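Local coordinates for YfdX protein (Salmonella enterica I, PDB 6A02) that is of uncertain molecular function but is implicated in both the antibiotic stress response and the virulence of the bacterium, at residues Thr139-Met150 with Ala158-Gln166. Residues are numbered along the deposited sequence; the frame is centred on the assembly and turned at random.
Sequences TRKDVTTALSLM and AGLLLKSAQ
Leu161 drops as a knob into a hole made by Asp142, Thr145, Ala146 and Leu149 on the facing helix. Its two methyls divide the work: CD1 presses on Thr145 CG2 at 3.5 Å, tighter than usual van der Waals contact, and CD2 lies 3.7 Å from Asp142 OD1. In Thr145 a chi1 of -53° sets OG1 beside the backbone N, which leaves CG2 anti to that N and facing Leu161; OG1 turns back to Lys141 O at 2.8 Å, on the other face of that carbonyl from the bond made by Thr145 N. Leu149 meets Leu161 at about a right angle.

The helices form an antiparallel hairpin: the axes of 139-150 and 158-166 approach to 8.5 Å, with their N-to-C directions 167° apart. They are closest near the connecting turn, where the CA atoms of Ala146 and Ala158 come within 4.3 Å and Ala158 CB lies 3.5 Å from Ala146 O. Flanking this alanine pair, the extended Met150 brings CE tip to tip with Leu162 CD1; both side chains also pack on Ser31 of helix 19-36. Tyr91 of the second subunit packs on Thr145 and Leu149, so the hairpin also contributes to the assembly.

Toward the other end the backbones stand farther apart, 5.5 Å between the CA atoms of Thr139 and Ala165, and water enters. A water donates to both Thr139 OG1 and Ala165 O; that hydroxyl also bonds to Pro135 O. Asp142 still packs closely here, but the 3.3 Å between Asp142 OD2 and Ala165 N has too poor an angle for a hydrogen bond; a second water joins OD2 to Ser164 OG. Direct contact is thus mostly aliphatic, with one buried carboxylate in it, hydrogen-bonded links between the segments pass through water, and the carboxylate probably depends on its water for part of its stabilisation.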
loop_
_atom_site.group_PDB
_atom_site.type_symbol
_atom_site.label_atom_id
_atom_site.label_comp_id
_atom_site.label_asym_id
_atom_site.label_seq_id
_atom_site.Cartn_x
_atom_site.Cartn_y
_atom_site.Cartn_z
ATOM N N THR A 139 3.553 -18.763 -8.748
ATOM C CA THR A 139 2.231 -18.691 -8.130
ATOM C C THR A 139 1.495 -20.016 -8.236
ATOM O O THR A 139 0.876 -20.463 -7.264
ATOM C CB THR A 139 1.406 -17.554 -8.738
ATOM O OG1 THR A 139 2.150 -16.335 -8.642
ATOM C CG2 THR A 139 0.083 -17.366 -7.989
ATOM N N ARG A 140 1.551 -20.663 -9.406
ATOM C CA ARG A 140 0.947 -21.986 -9.550
ATOM C C ARG A 140 1.470 -22.943 -8.489
ATOM O O ARG A 140 0.697 -23.665 -7.848
ATOM C CB ARG A 140 1.238 -22.553 -10.940
ATOM C CG ARG A 140 0.386 -21.972 -12.033
ATOM C CD ARG A 140 0.938 -22.385 -13.384
ATOM N NE ARG A 140 0.041 -22.023 -14.476
ATOM C CZ ARG A 140 0.376 -22.094 -15.757
ATOM N NH1 ARG A 140 1.593 -22.505 -16.096
ATOM N NH2 ARG A 140 -0.502 -21.759 -16.698
ATOM N N LYS A 141 2.791 -22.947 -8.286
ATOM C CA LYS A 141 3.389 -23.855 -7.309
ATOM C C LYS A 141 2.918 -23.542 -5.895
ATOM O O LYS A 141 2.636 -24.458 -5.117
ATOM C CB LYS A 141 4.915 -23.817 -7.399
ATOM C CG LYS A 141 5.610 -24.809 -6.465
ATOM C CD LYS A 141 7.114 -24.830 -6.709
ATOM C CE LYS A 141 7.832 -25.738 -5.721
ATOM N NZ LYS A 141 9.313 -25.565 -5.810
ATOM N N ASP A 142 2.831 -22.258 -5.536
ATOM C CA ASP A 142 2.296 -21.893 -4.224
ATOM C C ASP A 142 0.899 -22.473 -4.019
ATOM O O ASP A 142 0.587 -23.011 -2.951
ATOM C CB ASP A 142 2.232 -20.371 -4.070
ATOM C CG ASP A 142 3.593 -19.702 -3.961
ATOM O OD1 ASP A 142 4.607 -20.381 -3.686
ATOM O OD2 ASP A 142 3.621 -18.455 -4.135
ATOM N N VAL A 143 0.029 -22.353 -5.025
ATOM C CA VAL A 143 -1.353 -22.800 -4.863
ATOM C C VAL A 143 -1.424 -24.313 -4.744
ATOM O O VAL A 143 -2.079 -24.849 -3.843
ATOM C CB VAL A 143 -2.234 -22.280 -6.010
ATOM C CG1 VAL A 143 -3.653 -22.845 -5.888
ATOM C CG2 VAL A 143 -2.268 -20.776 -5.967
ATOM N N THR A 144 -0.762 -25.022 -5.659
ATOM C CA THR A 144 -0.823 -26.479 -5.632
ATOM C C THR A 144 -0.213 -27.020 -4.351
ATOM O O THR A 144 -0.758 -27.947 -3.738
ATOM C CB THR A 144 -0.117 -27.051 -6.855
ATOM O OG1 THR A 144 -0.815 -26.637 -8.034
ATOM C CG2 THR A 144 -0.112 -28.572 -6.789
ATOM N N THR A 145 0.909 -26.441 -3.921
ATOM C CA THR A 145 1.538 -26.898 -2.688
ATOM C C THR A 145 0.681 -26.560 -1.475
ATOM O O THR A 145 0.561 -27.369 -0.551
ATOM C CB THR A 145 2.954 -26.329 -2.563
ATOM O OG1 THR A 145 3.699 -26.631 -3.749
ATOM C CG2 THR A 145 3.662 -26.956 -1.373
ATOM N N ALA A 146 0.044 -25.384 -1.468
ATOM C CA ALA A 146 -0.839 -25.051 -0.353
ATOM C C ALA A 146 -2.000 -26.035 -0.248
ATOM O O ALA A 146 -2.377 -26.438 0.859
ATOM C CB ALA A 146 -1.361 -23.616 -0.487
ATOM N N LEU A 147 -2.588 -26.420 -1.388
ATOM C CA LEU A 147 -3.658 -27.416 -1.361
ATOM C C LEU A 147 -3.154 -28.737 -0.795
ATOM O O LEU A 147 -3.833 -29.371 0.027
ATOM C CB LEU A 147 -4.232 -27.615 -2.762
ATOM C CG LEU A 147 -5.287 -26.613 -3.204
ATOM C CD1 LEU A 147 -5.524 -26.755 -4.696
ATOM C CD2 LEU A 147 -6.573 -26.820 -2.412
ATOM N N SER A 148 -1.954 -29.158 -1.205
ATOM C CA SER A 148 -1.380 -30.388 -0.666
ATOM C C SER A 148 -1.197 -30.295 0.843
ATOM O O SER A 148 -1.486 -31.248 1.575
ATOM C CB SER A 148 -0.045 -30.669 -1.350
ATOM O OG SER A 148 -0.221 -30.923 -2.735
ATOM N N LEU A 149 -0.709 -29.152 1.329
ATOM C CA LEU A 149 -0.574 -28.963 2.768
ATOM C C LEU A 149 -1.931 -28.996 3.457
ATOM O O LEU A 149 -2.065 -29.554 4.555
ATOM C CB LEU A 149 0.147 -27.640 3.055
ATOM C CG LEU A 149 1.621 -27.626 2.649
ATOM C CD1 LEU A 149 2.162 -26.199 2.607
ATOM C CD2 LEU A 149 2.452 -28.478 3.607
ATOM N N MET A 150 -2.956 -28.403 2.831
ATOM C CA MET A 150 -4.299 -28.480 3.397
ATOM C C MET A 150 -4.783 -29.927 3.468
ATOM O O MET A 150 -5.362 -30.340 4.481
ATOM C CB MET A 150 -5.269 -27.613 2.598
ATOM C CG MET A 150 -4.991 -26.106 2.721
ATOM S SD MET A 150 -6.213 -25.161 1.783
ATOM C CE MET A 150 -5.280 -23.657 1.430
ATOM N N ALA A 158 0.051 -23.913 4.934
ATOM C CA ALA A 158 -0.625 -23.520 3.702
ATOM C C ALA A 158 -0.852 -22.011 3.655
ATOM O O ALA A 158 -0.650 -21.379 2.609
ATOM C CB ALA A 158 -1.962 -24.256 3.574
ATOM N N GLY A 159 -1.270 -21.425 4.781
ATOM C CA GLY A 159 -1.487 -19.990 4.827
ATOM C C GLY A 159 -0.234 -19.204 4.511
ATOM O O GLY A 159 -0.293 -18.167 3.839
ATOM N N LEU A 160 0.918 -19.686 4.979
ATOM C CA LEU A 160 2.184 -19.032 4.658
ATOM C C LEU A 160 2.441 -19.013 3.157
ATOM O O LEU A 160 2.922 -18.008 2.613
ATOM C CB LEU A 160 3.326 -19.748 5.366
ATOM C CG LEU A 160 3.397 -19.683 6.881
ATOM C CD1 LEU A 160 4.548 -20.571 7.349
ATOM C CD2 LEU A 160 3.593 -18.254 7.376
ATOM N N LEU A 161 2.139 -20.115 2.465
ATOM C CA LEU A 161 2.355 -20.157 1.020
ATOM C C LEU A 161 1.364 -19.269 0.279
ATOM O O LEU A 161 1.717 -18.636 -0.725
ATOM C CB LEU A 161 2.231 -21.587 0.514
ATOM C CG LEU A 161 3.488 -22.427 0.538
ATOM C CD1 LEU A 161 3.152 -23.771 -0.034
ATOM C CD2 LEU A 161 4.577 -21.759 -0.281
ATOM N N LEU A 162 0.111 -19.229 0.734
ATOM C CA LEU A 162 -0.851 -18.311 0.128
ATOM C C LEU A 162 -0.414 -16.860 0.306
ATOM O O LEU A 162 -0.529 -16.048 -0.624
ATOM C CB LEU A 162 -2.241 -18.547 0.719
ATOM C CG LEU A 162 -2.823 -19.941 0.461
ATOM C CD1 LEU A 162 -4.132 -20.055 1.205
ATOM C CD2 LEU A 162 -3.028 -20.184 -1.024
ATOM N N LYS A 163 0.117 -16.519 1.485
ATOM C CA LYS A 163 0.611 -15.162 1.708
ATOM C C LYS A 163 1.808 -14.870 0.816
ATOM O O LYS A 163 1.908 -13.778 0.238
ATOM C CB LYS A 163 0.977 -14.979 3.186
ATOM C CG LYS A 163 1.415 -13.544 3.545
ATOM C CD LYS A 163 0.302 -12.547 3.202
ATOM C CE LYS A 163 0.622 -11.120 3.657
ATOM N NZ LYS A 163 -0.550 -10.213 3.440
ATOM N N SER A 164 2.717 -15.841 0.681
ATOM C CA SER A 164 3.858 -15.682 -0.211
ATOM C C SER A 164 3.412 -15.412 -1.642
ATOM O O SER A 164 3.984 -14.551 -2.324
ATOM C CB SER A 164 4.735 -16.921 -0.164
ATOM O OG SER A 164 5.850 -16.743 -1.015
ATOM N N ALA A 165 2.377 -16.121 -2.111
ATOM C CA ALA A 165 1.857 -15.831 -3.446
ATOM C C ALA A 165 1.392 -14.383 -3.557
ATOM O O ALA A 165 1.678 -13.703 -4.554
ATOM C CB ALA A 165 0.726 -16.798 -3.801
ATOM N N GLN A 166 0.678 -13.888 -2.547
ATOM C CA GLN A 166 0.220 -12.502 -2.573
ATOM C C GLN A 166 1.389 -11.530 -2.533
ATOM O O GLN A 166 1.362 -10.482 -3.192
ATOM C CB GLN A 166 -0.696 -12.240 -1.384
ATOM C CG GLN A 166 -2.018 -12.957 -1.474
ATOM C CD GLN A 166 -2.925 -12.612 -0.321
ATOM O OE1 GLN A 166 -3.999 -12.041 -0.512
ATOM N NE2 GLN A 166 -2.488 -12.941 0.894
HETATM O O HOH W 1 3.207 -14.768 -6.643
HETATM O O HOH W 2 5.712 -17.184 -3.691
#